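Local coordinates for protein prolyl endopeptidase (Myxococcus xanthus, PDB 2BKL) that probably hydrolyses oligopeptides on the carboxyl side of proline, and also of alanine, as a serine peptidase of the prolyl oligopeptidase (S9A) family, at residues Pro4-Glu9 and Arg25-Glu30; Val344-Leu349 and Ser366-Leu371; Asp561-His566 and Ala592-His597. All blocks are in the same frame, centred on the assembly; numbering follows the deposited sequence.

Contact 1: residues Pro4-Glu9 and Arg25-Glu30; sequences PATRAE and RWLEDE
Two torsions bring Arg7 and Trp26 together: CG of Arg7 stands anti to its backbone N (chi1 172°), while CG of Trp26 takes the crowded position between N and the carbonyl carbon (chi1 74°). The Arg7 guanidinium lies on one face of the indole, planes 27° apart, with Arg7 NH2 3.4 Å from Trp26 CD2. Arg7 CZ sits over the five-membered ring of Trp26, 4.1 Å from its centroid, a cation-pi stack. Leu27 CD2 lies over the rim of the opposite face. The indole is also pinned at its edge, where Trp26 NE1 gives a hydrogen bond of 2.8 Å to Arg7 O nearly in the ring plane, which fixes its rotation.

Glu9 holds the guanidinium from its own segment: Arg7 NE donates to Glu9 OE2 at 3.0 Å within a salt bridge, and Arg7 NH1 pairs with Glu34. The other carboxylate oxygen, Glu9 OE1, accepts from a water 2.7 Å away that in turn accepts from Trp26 N. Thr6 CG2 packs 3.9 Å from Leu27 CD1 and touches Trp26 CZ2. The loop before strand 12-15 is thus fastened to the turn between strand 18-21 and helix 33-51; that helix touches Trp26, and helix 622-632 packs on Thr6 and Leu27.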
ATOM      1  N   PRO A   4      11.843 -22.735  20.087  1.00 19.89           N
ATOM      2  CA  PRO A   4      12.477 -22.033  21.204  1.00 17.53           C
ATOM      3  C   PRO A   4      11.457 -21.742  22.299  1.00 14.64           C
ATOM      4  O   PRO A   4      10.329 -21.334  21.998  1.00 12.87           O
ATOM      5  CB  PRO A   4      12.989 -20.725  20.575  1.00 19.47           C
ATOM      6  CG  PRO A   4      12.871 -20.943  19.098  1.00 18.38           C
ATOM      7  CD  PRO A   4      11.782 -21.897  18.874  1.00 21.62           C
ATOM      8  N   ALA A   5      11.824 -22.003  23.548  1.00 12.06           N
ATOM      9  CA  ALA A   5      10.937 -21.676  24.661  1.00 11.57           C
ATOM     10  C   ALA A   5      10.695 -20.176  24.726  1.00 10.39           C
ATOM     11  O   ALA A   5      11.589 -19.371  24.414  1.00 11.40           O
ATOM     12  CB  ALA A   5      11.534 -22.154  25.967  1.00 11.61           C
ATOM     13  N   THR A   6       9.481 -19.800  25.133  1.00  8.64           N
ATOM     14  CA  THR A   6       9.166 -18.417  25.450  1.00  7.57           C
ATOM     15  C   THR A   6       8.591 -18.343  26.849  1.00  8.22           C
ATOM     16  O   THR A   6       7.485 -18.859  27.113  1.00  8.58           O
ATOM     17  CB  THR A   6       8.141 -17.809  24.463  1.00  7.84           C
ATOM     18  OG1 THR A   6       8.531 -18.061  23.101  1.00  8.39           O
ATOM     19  CG2 THR A   6       8.162 -16.286  24.609  1.00  6.72           C
ATOM     20  N   ARG A   7       9.331 -17.706  27.741  1.00  8.99           N
ATOM     21  CA  ARG A   7       8.822 -17.419  29.069  1.00 10.57           C
ATOM     22  C   ARG A   7       7.554 -16.574  28.993  1.00  8.89           C
ATOM     23  O   ARG A   7       7.517 -15.575  28.268  1.00  9.85           O
ATOM     24  CB  ARG A   7       9.899 -16.675  29.872  1.00 11.19           C
ATOM     25  CG  ARG A   7       9.436 -16.139  31.233  1.00 14.14           C
ATOM     26  CD  ARG A   7      10.504 -15.342  32.017  1.00 13.98           C
ATOM     27  NE  ARG A   7      10.903 -14.044  31.426  1.00 12.22           N
ATOM     28  CZ  ARG A   7      11.957 -13.865  30.635  1.00 11.74           C
ATOM     29  NH1 ARG A   7      12.726 -14.901  30.296  1.00 14.80           N
ATOM     30  NH2 ARG A   7      12.247 -12.657  30.181  1.00 11.30           N
ATOM     31  N   ALA A   8       6.537 -16.977  29.742  1.00  8.85           N
ATOM     32  CA  ALA A   8       5.308 -16.233  29.919  1.00  8.35           C
ATOM     33  C   ALA A   8       5.349 -15.615  31.301  1.00  9.73           C
ATOM     34  O   ALA A   8       5.647 -16.305  32.279  1.00 11.92           O
ATOM     35  CB  ALA A   8       4.102 -17.133  29.807  1.00  9.17           C
ATOM     36  N   GLU A   9       5.082 -14.316  31.376  1.00  7.46           N
ATOM     37  CA  GLU A   9       5.013 -13.597  32.650  1.00  7.35           C
ATOM     38  C   GLU A   9       3.577 -13.233  33.016  1.00  8.99           C
ATOM     39  O   GLU A   9       2.648 -13.374  32.235  1.00 11.64           O
ATOM     40  CB  GLU A   9       5.896 -12.368  32.614  1.00  7.50           C
ATOM     41  CG  GLU A   9       7.355 -12.675  32.305  1.00  6.91           C
ATOM     42  CD  GLU A   9       8.269 -11.458  32.257  1.00  8.36           C
ATOM     43  OE1 GLU A   9       7.797 -10.342  31.965  1.00  9.25           O
ATOM     44  OE2 GLU A   9       9.487 -11.623  32.481  1.00 13.05           O
ATOM     45  N   ARG A  25       4.812  -9.419  27.162  1.00  5.57           N
ATOM     46  CA  ARG A  25       5.293  -8.035  27.218  1.00  6.27           C
ATOM     47  C   ARG A  25       6.813  -7.908  27.041  1.00  6.66           C
ATOM     48  O   ARG A  25       7.295  -6.979  26.384  1.00  6.79           O
ATOM     49  CB  ARG A  25       4.844  -7.400  28.528  1.00  6.71           C
ATOM     50  CG  ARG A  25       5.401  -6.005  28.809  1.00  7.79           C
ATOM     51  CD  ARG A  25       4.898  -4.934  27.886  1.00  8.10           C
ATOM     52  NE  ARG A  25       3.473  -4.790  27.997  1.00  7.38           N
ATOM     53  CZ  ARG A  25       2.825  -4.197  28.991  1.00  8.21           C
ATOM     54  NH1 ARG A  25       3.494  -3.534  29.932  1.00 10.24           N
ATOM     55  NH2 ARG A  25       1.501  -4.198  29.028  1.00  9.06           N
ATOM     56  N   TRP A  26       7.583  -8.829  27.611  1.00  6.92           N
ATOM     57  CA  TRP A  26       9.029  -8.738  27.561  1.00  6.76           C
ATOM     58  C   TRP A  26       9.603  -8.776  26.159  1.00  8.11           C
ATOM     59  O   TRP A  26      10.690  -8.257  25.922  1.00  9.05           O
ATOM     60  CB  TRP A  26       9.684  -9.797  28.482  1.00  7.27           C
ATOM     61  CG  TRP A  26       9.660 -11.217  28.005  1.00  8.32           C
ATOM     62  CD1 TRP A  26       8.684 -12.157  28.223  1.00  9.09           C
ATOM     63  CD2 TRP A  26      10.686 -11.877  27.263  1.00  7.24           C
ATOM     64  NE1 TRP A  26       9.039 -13.347  27.633  1.00  8.55           N
ATOM     65  CE2 TRP A  26      10.269 -13.214  27.050  1.00  6.66           C
ATOM     66  CE3 TRP A  26      11.915 -11.481  26.746  1.00 10.00           C
ATOM     67  CZ2 TRP A  26      11.045 -14.138  26.343  1.00  9.05           C
ATOM     68  CZ3 TRP A  26      12.679 -12.401  26.039  1.00 10.49           C
ATOM     69  CH2 TRP A  26      12.239 -13.714  25.850  1.00 12.18           C
ATOM     70  N   LEU A  27       8.867  -9.382  25.220  1.00  5.86           N
ATOM     71  CA  LEU A  27       9.310  -9.420  23.829  1.00  7.34           C
ATOM     72  C   LEU A  27       9.156  -8.113  23.082  1.00  7.35           C
ATOM     73  O   LEU A  27       9.624  -8.012  21.936  1.00  7.19           O
ATOM     74  CB  LEU A  27       8.525 -10.484  23.057  1.00  7.75           C
ATOM     75  CG  LEU A  27       8.790 -11.927  23.474  1.00  6.80           C
ATOM     76  CD1 LEU A  27       7.821 -12.844  22.785  1.00  8.50           C
ATOM     77  CD2 LEU A  27      10.205 -12.318  23.109  1.00  8.75           C
ATOM     78  N   GLU A  28       8.557  -7.093  23.687  1.00  6.16           N
ATOM     79  CA  GLU A  28       8.389  -5.803  22.983  1.00  6.53           C
ATOM     80  C   GLU A  28       9.698  -5.083  22.692  1.00  9.53           C
ATOM     81  O   GLU A  28       9.861  -4.498  21.641  1.00 10.47           O
ATOM     82  CB  GLU A  28       7.429  -4.864  23.717  1.00  6.49           C
ATOM     83  CG  GLU A  28       5.983  -5.341  23.725  1.00  7.76           C
ATOM     84  CD  GLU A  28       5.002  -4.405  24.411  1.00  7.51           C
ATOM     85  OE1 GLU A  28       5.436  -3.361  24.931  1.00  7.93           O
ATOM     86  OE2 GLU A  28       3.785  -4.726  24.429  1.00  8.01           O
ATOM     87  N   ASP A  29      10.633  -5.134  23.631  1.00  9.75           N
ATOM     88  CA  ASP A  29      11.845  -4.325  23.557  1.00 12.83           C
ATOM     89  C   ASP A  29      12.920  -5.099  22.813  1.00 12.75           C
ATOM     90  O   ASP A  29      13.565  -5.979  23.362  1.00 12.49           O
ATOM     91  CB  ASP A  29      12.298  -3.965  24.965  1.00 15.82           C
ATOM     92  CG  ASP A  29      13.511  -3.058  24.967  1.00 18.70           C
ATOM     93  OD1 ASP A  29      13.923  -2.591  23.879  1.00 17.75           O
ATOM     94  OD2 ASP A  29      14.098  -2.763  26.027  1.00 21.33           O
ATOM     95  N   GLU A  30      13.112  -4.758  21.549  1.00 14.32           N
ATOM     96  CA  GLU A  30      14.053  -5.471  20.707  1.00 15.51           C
ATOM     97  C   GLU A  30      15.505  -5.141  21.062  1.00 14.69           C
ATOM     98  O   GLU A  30      16.427  -5.791  20.572  1.00 16.62           O
ATOM     99  CB  GLU A  30      13.782  -5.189  19.212  1.00 18.91           C
ATOM    100  CG  GLU A  30      14.255  -3.848  18.654  1.00 22.12           C
ATOM    101  CD  GLU A  30      13.485  -2.631  19.149  1.00 23.33           C
ATOM    102  OE1 GLU A  30      12.372  -2.784  19.707  1.00 25.51           O
ATOM    103  OE2 GLU A  30      14.005  -1.493  18.977  1.00 28.41           O
TER
HETATM  104  O   HOH W   1       6.303 -10.433  29.672  1.00 16.90           O

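Contact 2: residues Val344-Leu349 and Ser366-Leu371; sequences VRVATL and SNLMGL
Val344 reaches across to Ser366, Asn367 and Leu368 from the strand, and its side chain can be followed outward. CB leaves the backbone pointing at the loop, then forks. Val344 CG1, anti to the backbone N (chi1 179°), runs to Asn367 OD1 at 3.6 Å and stands 4.3 Å from Leu368 CG. Val344 CG2, beside the backbone N, stops 3.4 Å from Ser366 O. That carbonyl oxygen is buried by the contact and has no polar partner in the model, so the methyl group packs against an unsatisfied acceptor.

Two residues along the strand, Val346 repeats the theme: Val346 CG2 meets Leu368 CD1 at 4.0 Å, the two side chains crossing at about a right angle. Leu368 therefore lies against both valines.

The side-chain polar groups of Ser366 and Asn367 are held by other partners. Asn367 OD1 accepts a weak bond from Leu368 N and is also bonded to Ser333, while Ser366 OG donates to Asn367 O at 2.9 Å and is bonded to Val380 N. Apolar and van der Waals contacts alone join the two segments directly.

Strand 341-348 is the third of a four-stranded antiparallel sheet, and residues 366-371 begin the loop from strand 364-365 to strand 376-383 of the next sheet. An inner strand of one blade thus packs its valines against a loop of the next, as neighbouring blades do in the beta-propeller of prolyl oligopeptidases.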
ATOM      1  N   VAL A 344     -12.261   4.278 -17.113  1.00  5.46           N
ATOM      2  CA  VAL A 344     -11.647   5.586 -17.213  1.00  7.18           C
ATOM      3  C   VAL A 344     -12.428   6.420 -18.225  1.00  6.95           C
ATOM      4  O   VAL A 344     -12.691   5.998 -19.342  1.00  7.41           O
ATOM      5  CB  VAL A 344     -10.163   5.473 -17.588  1.00  8.45           C
ATOM      6  CG1 VAL A 344      -9.544   6.875 -17.723  1.00  8.20           C
ATOM      7  CG2 VAL A 344      -9.426   4.654 -16.514  1.00  9.08           C
ATOM      8  N   ARG A 345     -12.821   7.623 -17.803  1.00  7.51           N
ATOM      9  CA  ARG A 345     -13.647   8.525 -18.611  1.00  7.32           C
ATOM     10  C   ARG A 345     -12.949   9.869 -18.783  1.00  8.07           C
ATOM     11  O   ARG A 345     -12.383  10.432 -17.827  1.00  9.40           O
ATOM     12  CB  ARG A 345     -14.995   8.733 -17.929  1.00  7.45           C
ATOM     13  CG  ARG A 345     -15.792   7.455 -17.714  1.00  9.26           C
ATOM     14  CD  ARG A 345     -17.162   7.718 -17.140  1.00 11.53           C
ATOM     15  NE  ARG A 345     -17.782   6.488 -16.664  1.00 11.80           N
ATOM     16  CZ  ARG A 345     -18.770   6.432 -15.776  1.00 13.83           C
ATOM     17  NH1 ARG A 345     -19.270   7.525 -15.231  1.00 14.79           N
ATOM     18  NH2 ARG A 345     -19.255   5.251 -15.413  1.00 17.76           N
ATOM     19  N   VAL A 346     -12.936  10.359 -20.012  1.00  7.74           N
ATOM     20  CA  VAL A 346     -12.361  11.651 -20.357  1.00  7.37           C
ATOM     21  C   VAL A 346     -13.506  12.641 -20.474  1.00  7.39           C
ATOM     22  O   VAL A 346     -14.510  12.346 -21.113  1.00  8.60           O
ATOM     23  CB  VAL A 346     -11.556  11.587 -21.675  1.00  9.11           C
ATOM     24  CG1 VAL A 346     -11.033  12.975 -22.090  1.00 10.18           C
ATOM     25  CG2 VAL A 346     -10.405  10.630 -21.498  1.00 10.02           C
ATOM     26  N   ALA A 347     -13.359  13.772 -19.816  1.00  6.91           N
ATOM     27  CA  ALA A 347     -14.342  14.865 -19.844  1.00  6.77           C
ATOM     28  C   ALA A 347     -13.647  16.187 -20.131  1.00  8.01           C
ATOM     29  O   ALA A 347     -12.441  16.318 -19.920  1.00  8.38           O
ATOM     30  CB  ALA A 347     -15.079  14.962 -18.515  1.00  8.22           C
ATOM     31  N   THR A 348     -14.404  17.195 -20.572  1.00  8.55           N
ATOM     32  CA  THR A 348     -13.803  18.505 -20.724  1.00  7.70           C
ATOM     33  C   THR A 348     -13.581  19.110 -19.360  1.00  7.90           C
ATOM     34  O   THR A 348     -14.075  18.617 -18.339  1.00  9.85           O
ATOM     35  CB  THR A 348     -14.681  19.468 -21.552  1.00  8.10           C
ATOM     36  OG1 THR A 348     -15.869  19.766 -20.820  1.00  9.17           O
ATOM     37  CG2 THR A 348     -15.132  18.818 -22.874  1.00  9.00           C
ATOM     38  N   LEU A 349     -12.864  20.218 -19.340  1.00  8.54           N
ATOM     39  CA  LEU A 349     -12.646  20.967 -18.100  1.00 10.84           C
ATOM     40  C   LEU A 349     -13.946  21.523 -17.496  1.00 10.39           C
ATOM     41  O   LEU A 349     -13.985  21.864 -16.320  1.00 12.54           O
ATOM     42  CB  LEU A 349     -11.641  22.096 -18.335  1.00 11.90           C
ATOM     43  CG  LEU A 349     -10.213  21.690 -18.669  1.00 14.16           C
ATOM     44  CD1 LEU A 349      -9.385  22.934 -19.014  1.00 14.06           C
ATOM     45  CD2 LEU A 349      -9.582  20.894 -17.539  1.00 14.23           C
ATOM     46  N   SER A 366      -5.201   1.885 -14.684  1.00  9.28           N
ATOM     47  CA  SER A 366      -4.902   3.121 -13.999  1.00  7.91           C
ATOM     48  C   SER A 366      -5.636   4.285 -14.663  1.00  8.39           C
ATOM     49  O   SER A 366      -6.105   4.179 -15.799  1.00  9.38           O
ATOM     50  CB  SER A 366      -3.399   3.407 -14.016  1.00  8.47           C
ATOM     51  OG  SER A 366      -2.986   3.829 -15.324  1.00  9.33           O
ATOM     52  N   ASN A 367      -5.677   5.414 -13.972  1.00  8.26           N
ATOM     53  CA  ASN A 367      -6.097   6.646 -14.602  1.00  7.17           C
ATOM     54  C   ASN A 367      -5.056   7.033 -15.638  1.00  7.34           C
ATOM     55  O   ASN A 367      -3.922   6.544 -15.624  1.00  8.85           O
ATOM     56  CB  ASN A 367      -6.312   7.745 -13.562  1.00  7.79           C
ATOM     57  CG  ASN A 367      -7.281   8.821 -14.028  1.00  7.59           C
ATOM     58  OD1 ASN A 367      -7.843   8.724 -15.083  1.00 10.50           O
ATOM     59  ND2 ASN A 367      -7.519   9.811 -13.188  1.00 10.23           N
ATOM     60  N   LEU A 368      -5.428   7.912 -16.541  1.00  8.52           N
ATOM     61  CA  LEU A 368      -4.469   8.467 -17.467  1.00  8.28           C
ATOM     62  C   LEU A 368      -3.429   9.288 -16.730  1.00  8.85           C
ATOM     63  O   LEU A 368      -3.733   9.995 -15.763  1.00 11.11           O
ATOM     64  CB  LEU A 368      -5.158   9.318 -18.506  1.00  9.14           C
ATOM     65  CG  LEU A 368      -6.080   8.614 -19.487  1.00 10.08           C
ATOM     66  CD1 LEU A 368      -6.689   9.634 -20.446  1.00 11.29           C
ATOM     67  CD2 LEU A 368      -5.344   7.532 -20.241  1.00 12.22           C
ATOM     68  N   MET A 369      -2.184   9.123 -17.180  1.00  9.54           N
ATOM     69  CA  MET A 369      -1.017   9.749 -16.604  1.00 11.52           C
ATOM     70  C   MET A 369      -0.321  10.578 -17.672  1.00 10.96           C
ATOM     71  O   MET A 369      -0.017  10.084 -18.752  1.00 11.02           O
ATOM     72  CB  MET A 369      -0.052   8.693 -16.087  1.00 16.56           C
ATOM     73  CG  MET A 369      -0.614   7.908 -14.918  1.00 20.70           C
ATOM     74  SD  MET A 369       0.505   6.592 -14.519  1.00 29.54           S
ATOM     75  CE  MET A 369      -0.079   5.406 -15.563  1.00 24.75           C
ATOM     76  N   GLY A 370      -0.015  11.813 -17.336  1.00  9.06           N
ATOM     77  CA  GLY A 370       0.646  12.715 -18.241  1.00  9.96           C
ATOM     78  C   GLY A 370       0.753  14.077 -17.623  1.00 10.34           C
ATOM     79  O   GLY A 370       1.036  14.212 -16.434  1.00 12.22           O
ATOM     80  N   LEU A 371       0.515  15.083 -18.441  1.00  8.99           N
ATOM     81  CA  LEU A 371       0.609  16.458 -18.004  1.00  8.96           C
ATOM     82  C   LEU A 371      -0.531  17.255 -18.593  1.00  7.37           C
ATOM     83  O   LEU A 371      -1.086  16.910 -19.635  1.00  6.61           O
ATOM     84  CB  LEU A 371       1.953  17.115 -18.388  1.00  9.93           C
ATOM     85  CG  LEU A 371       3.212  16.624 -17.686  1.00 11.67           C
ATOM     86  CD1 LEU A 371       4.428  17.293 -18.265  1.00 13.00           C
ATOM     87  CD2 LEU A 371       3.181  16.859 -16.218  1.00 13.83           C
TER

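Contact 3: residues Asp561-His566 and Ala592-His597; sequences DMVRYH and AYSPYH
Met562 and Ser594 supply the direct hydrogen bond of the contact: Met562 N donates to Ser594 OG at 2.9 Å. Ser594 OG, anti to its own backbone N (chi1 177°), is also bonded to His597 ND1 at 2.7 Å, so one hydroxyl ties a main-chain N-H to an imidazole.

Polar contacts continue around Asp561. Asp561 OD1 comes in at the edge of the His597 ring, 3.1 Å from His597 CE1, with the carboxylate plane turned 80° from the imidazole. The same OD1 takes weak bonds from Val563 N and Arg564 N, whereas OD2 pairs with Lys626, lies 3.8 Å from Tyr596 CD2 and accepts from a water that is 2.9 Å from His597 NE2.

Apolar contacts fill the remainder. Met562 CG lies 3.9 Å from Tyr593 CE1, and Val563 CG2 is 3.6 Å from His597 CE1. In the α/β-hydrolase domain, the loop after strand 552-556 so packs on the end of helix 584-593, beside helices 534-545 and 622-632.

Both imidazole nitrogens of His597 have partners, Ser594 OG and the water, which fixes the ring's orientation. A carboxylate oxygen beside CE1 would be expected to favour positive charge on the imidazole, although Lys626 probably offsets part of this effect.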
ATOM      1  N   ASP A 561      -1.482  -6.684  18.569  1.00  5.32           N
ATOM      2  CA  ASP A 561      -1.871  -6.172  19.892  1.00  4.46           C
ATOM      3  C   ASP A 561      -2.495  -4.801  19.681  1.00  4.37           C
ATOM      4  O   ASP A 561      -1.791  -3.789  19.506  1.00  6.41           O
ATOM      5  CB  ASP A 561      -0.679  -6.093  20.853  1.00  4.99           C
ATOM      6  CG  ASP A 561      -1.043  -5.564  22.203  1.00  5.08           C
ATOM      7  OD1 ASP A 561      -2.132  -4.954  22.350  1.00  6.40           O
ATOM      8  OD2 ASP A 561      -0.250  -5.716  23.188  1.00  7.40           O
ATOM      9  N   MET A 562      -3.819  -4.772  19.612  1.00  5.18           N
ATOM     10  CA  MET A 562      -4.525  -3.541  19.255  1.00  6.13           C
ATOM     11  C   MET A 562      -4.795  -2.663  20.468  1.00  6.74           C
ATOM     12  O   MET A 562      -5.269  -1.559  20.333  1.00  6.87           O
ATOM     13  CB  MET A 562      -5.813  -3.854  18.497  1.00  6.05           C
ATOM     14  CG  MET A 562      -5.535  -4.569  17.199  1.00  7.52           C
ATOM     15  SD  MET A 562      -4.517  -3.624  16.037  1.00  7.94           S
ATOM     16  CE  MET A 562      -5.527  -2.257  15.701  1.00 10.26           C
ATOM     17  N   VAL A 563      -4.483  -3.162  21.663  1.00  5.79           N
ATOM     18  CA  VAL A 563      -4.547  -2.362  22.875  1.00  6.84           C
ATOM     19  C   VAL A 563      -3.310  -1.475  22.993  1.00  6.24           C
ATOM     20  O   VAL A 563      -3.363  -0.413  23.609  1.00  7.54           O
ATOM     21  CB  VAL A 563      -4.725  -3.284  24.105  1.00  6.93           C
ATOM     22  CG1 VAL A 563      -4.672  -2.497  25.404  1.00  7.48           C
ATOM     23  CG2 VAL A 563      -6.035  -4.063  23.987  1.00  7.22           C
ATOM     24  N   ARG A 564      -2.191  -1.906  22.412  1.00  5.96           N
ATOM     25  CA  ARG A 564      -0.929  -1.182  22.542  1.00  5.92           C
ATOM     26  C   ARG A 564      -0.326  -0.676  21.215  1.00  6.83           C
ATOM     27  O   ARG A 564       0.720  -0.054  21.202  1.00  7.06           O
ATOM     28  CB  ARG A 564       0.112  -2.028  23.260  1.00  6.44           C
ATOM     29  CG  ARG A 564      -0.251  -2.333  24.686  1.00  7.63           C
ATOM     30  CD  ARG A 564       0.704  -3.222  25.431  1.00  7.10           C
ATOM     31  NE  ARG A 564       2.072  -2.735  25.516  1.00  5.99           N
ATOM     32  CZ  ARG A 564       2.500  -1.783  26.361  1.00  6.47           C
ATOM     33  NH1 ARG A 564       1.646  -1.114  27.138  1.00  8.14           N
ATOM     34  NH2 ARG A 564       3.800  -1.491  26.390  1.00  8.24           N
ATOM     35  N   TYR A 565      -0.988  -0.905  20.089  1.00  5.51           N
ATOM     36  CA  TYR A 565      -0.358  -0.584  18.792  1.00  5.46           C
ATOM     37  C   TYR A 565       0.043   0.897  18.651  1.00  5.43           C
ATOM     38  O   TYR A 565       1.007   1.202  17.966  1.00  6.00           O
ATOM     39  CB  TYR A 565      -1.246  -1.017  17.614  1.00  4.74           C
ATOM     40  CG  TYR A 565      -2.256   0.036  17.239  1.00  4.49           C
ATOM     41  CD1 TYR A 565      -3.481   0.134  17.897  1.00  5.80           C
ATOM     42  CD2 TYR A 565      -1.953   1.020  16.288  1.00  5.97           C
ATOM     43  CE1 TYR A 565      -4.397   1.147  17.587  1.00  6.10           C
ATOM     44  CE2 TYR A 565      -2.871   2.051  15.985  1.00  4.47           C
ATOM     45  CZ  TYR A 565      -4.064   2.111  16.627  1.00  4.90           C
ATOM     46  OH  TYR A 565      -4.918   3.128  16.332  1.00  6.15           O
ATOM     47  N   HIS A 566      -0.727   1.781  19.267  1.00  5.16           N
ATOM     48  CA  HIS A 566      -0.522   3.217  19.103  1.00  6.11           C
ATOM     49  C   HIS A 566       0.792   3.713  19.759  1.00  6.48           C
ATOM     50  O   HIS A 566       1.226   4.826  19.497  1.00  9.33           O
ATOM     51  CB  HIS A 566      -1.709   3.983  19.678  1.00  7.52           C
ATOM     52  CG  HIS A 566      -1.927   3.710  21.131  1.00  7.25           C
ATOM     53  ND1 HIS A 566      -2.473   2.530  21.586  1.00  8.40           N
ATOM     54  CD2 HIS A 566      -1.593   4.423  22.235  1.00  8.72           C
ATOM     55  CE1 HIS A 566      -2.483   2.538  22.908  1.00  8.52           C
ATOM     56  NE2 HIS A 566      -1.948   3.675  23.327  1.00 10.09           N
ATOM     57  N   ALA A 592     -12.065  -6.105  22.069  1.00  7.88           N
ATOM     58  CA  ALA A 592     -12.945  -7.180  21.664  1.00  8.96           C
ATOM     59  C   ALA A 592     -12.391  -7.993  20.502  1.00 10.08           C
ATOM     60  O   ALA A 592     -12.704  -9.167  20.384  1.00 10.03           O
ATOM     61  CB  ALA A 592     -14.294  -6.636  21.332  1.00  8.02           C
ATOM     62  N   TYR A 593     -11.597  -7.370  19.638  1.00  8.02           N
ATOM     63  CA  TYR A 593     -11.008  -8.108  18.506  1.00  7.24           C
ATOM     64  C   TYR A 593      -9.488  -8.310  18.481  1.00  7.79           C
ATOM     65  O   TYR A 593      -9.023  -9.115  17.695  1.00 10.04           O
ATOM     66  CB  TYR A 593     -11.479  -7.553  17.155  1.00  7.14           C
ATOM     67  CG  TYR A 593     -10.952  -6.173  16.731  1.00  6.51           C
ATOM     68  CD1 TYR A 593      -9.654  -6.021  16.252  1.00  5.64           C
ATOM     69  CD2 TYR A 593     -11.772  -5.051  16.730  1.00  7.90           C
ATOM     70  CE1 TYR A 593      -9.195  -4.798  15.800  1.00  6.89           C
ATOM     71  CE2 TYR A 593     -11.328  -3.834  16.299  1.00  6.58           C
ATOM     72  CZ  TYR A 593     -10.038  -3.697  15.823  1.00  5.69           C
ATOM     73  OH  TYR A 593      -9.601  -2.476  15.350  1.00  7.21           O
ATOM     74  N   SER A 594      -8.748  -7.578  19.312  1.00  6.81           N
ATOM     75  CA  SER A 594      -7.263  -7.574  19.386  1.00  6.05           C
ATOM     76  C   SER A 594      -6.748  -9.015  19.362  1.00  6.73           C
ATOM     77  O   SER A 594      -6.980  -9.761  20.317  1.00  7.02           O
ATOM     78  CB  SER A 594      -6.844  -6.890  20.669  1.00  5.96           C
ATOM     79  OG  SER A 594      -5.426  -6.914  20.824  1.00  7.40           O
ATOM     80  N   PRO A 595      -6.197  -9.492  18.259  1.00  4.84           N
ATOM     81  CA  PRO A 595      -5.899 -10.927  18.156  1.00  5.67           C
ATOM     82  C   PRO A 595      -5.013 -11.471  19.274  1.00  4.34           C
ATOM     83  O   PRO A 595      -5.209 -12.593  19.734  1.00  4.94           O
ATOM     84  CB  PRO A 595      -5.236 -11.038  16.770  1.00  5.78           C
ATOM     85  CG  PRO A 595      -5.928  -9.962  16.012  1.00  6.60           C
ATOM     86  CD  PRO A 595      -6.037  -8.803  16.960  1.00  6.01           C
ATOM     87  N   TYR A 596      -4.024 -10.694  19.692  1.00  4.45           N
ATOM     88  CA  TYR A 596      -3.093 -11.111  20.735  1.00  5.39           C
ATOM     89  C   TYR A 596      -3.807 -11.448  22.033  1.00  6.11           C
ATOM     90  O   TYR A 596      -3.324 -12.285  22.783  1.00  7.54           O
ATOM     91  CB  TYR A 596      -2.072 -10.015  20.965  1.00  6.01           C
ATOM     92  CG  TYR A 596      -1.163 -10.225  22.149  1.00  5.66           C
ATOM     93  CD1 TYR A 596      -0.274 -11.280  22.198  1.00  5.58           C
ATOM     94  CD2 TYR A 596      -1.194  -9.355  23.214  1.00  5.48           C
ATOM     95  CE1 TYR A 596       0.573 -11.464  23.275  1.00  6.97           C
ATOM     96  CE2 TYR A 596      -0.352  -9.540  24.319  1.00  5.46           C
ATOM     97  CZ  TYR A 596       0.528 -10.583  24.317  1.00  5.64           C
ATOM     98  OH  TYR A 596       1.365 -10.655  25.412  1.00  6.57           O
ATOM     99  N   HIS A 597      -4.962 -10.816  22.274  1.00  4.88           N
ATOM    100  CA  HIS A 597      -5.748 -11.026  23.492  1.00  4.79           C
ATOM    101  C   HIS A 597      -6.849 -12.059  23.341  1.00  7.15           C
ATOM    102  O   HIS A 597      -7.663 -12.237  24.258  1.00  8.17           O
ATOM    103  CB  HIS A 597      -6.333  -9.694  23.971  1.00  5.79           C
ATOM    104  CG  HIS A 597      -5.286  -8.695  24.280  1.00  5.41           C
ATOM    105  ND1 HIS A 597      -4.873  -7.740  23.369  1.00  5.60           N
ATOM    106  CD2 HIS A 597      -4.544  -8.503  25.398  1.00  7.29           C
ATOM    107  CE1 HIS A 597      -3.903  -7.023  23.906  1.00  7.25           C
ATOM    108  NE2 HIS A 597      -3.692  -7.454  25.146  1.00  6.22           N
TER
HETATM  109  O   HOH W   2      -1.363  -5.816  25.756  1.00 11.61           O

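In the fold
Contacts 1 and 3 are neighbours, their centres about 17 Å apart, although far apart in sequence. Residues 25-30 of contact 1 reach contact 3 directly: Glu28 OE2 forms a salt bridge with Arg564 NE at 2.8 Å. Lys626 connects them again, pairing with both Glu28 and Asp561. Contact 2 stands apart in the propeller, about 53 Å from contact 1 and 42 Å from contact 3 between centres, across the chain's centre from both. Contact 3 is also near the ligand: the Met562 side chain is about 8 Å from the bound benzyloxycarbonyl-Ala-Pro, and it touches Tyr578, a residue of that ligand's pocket.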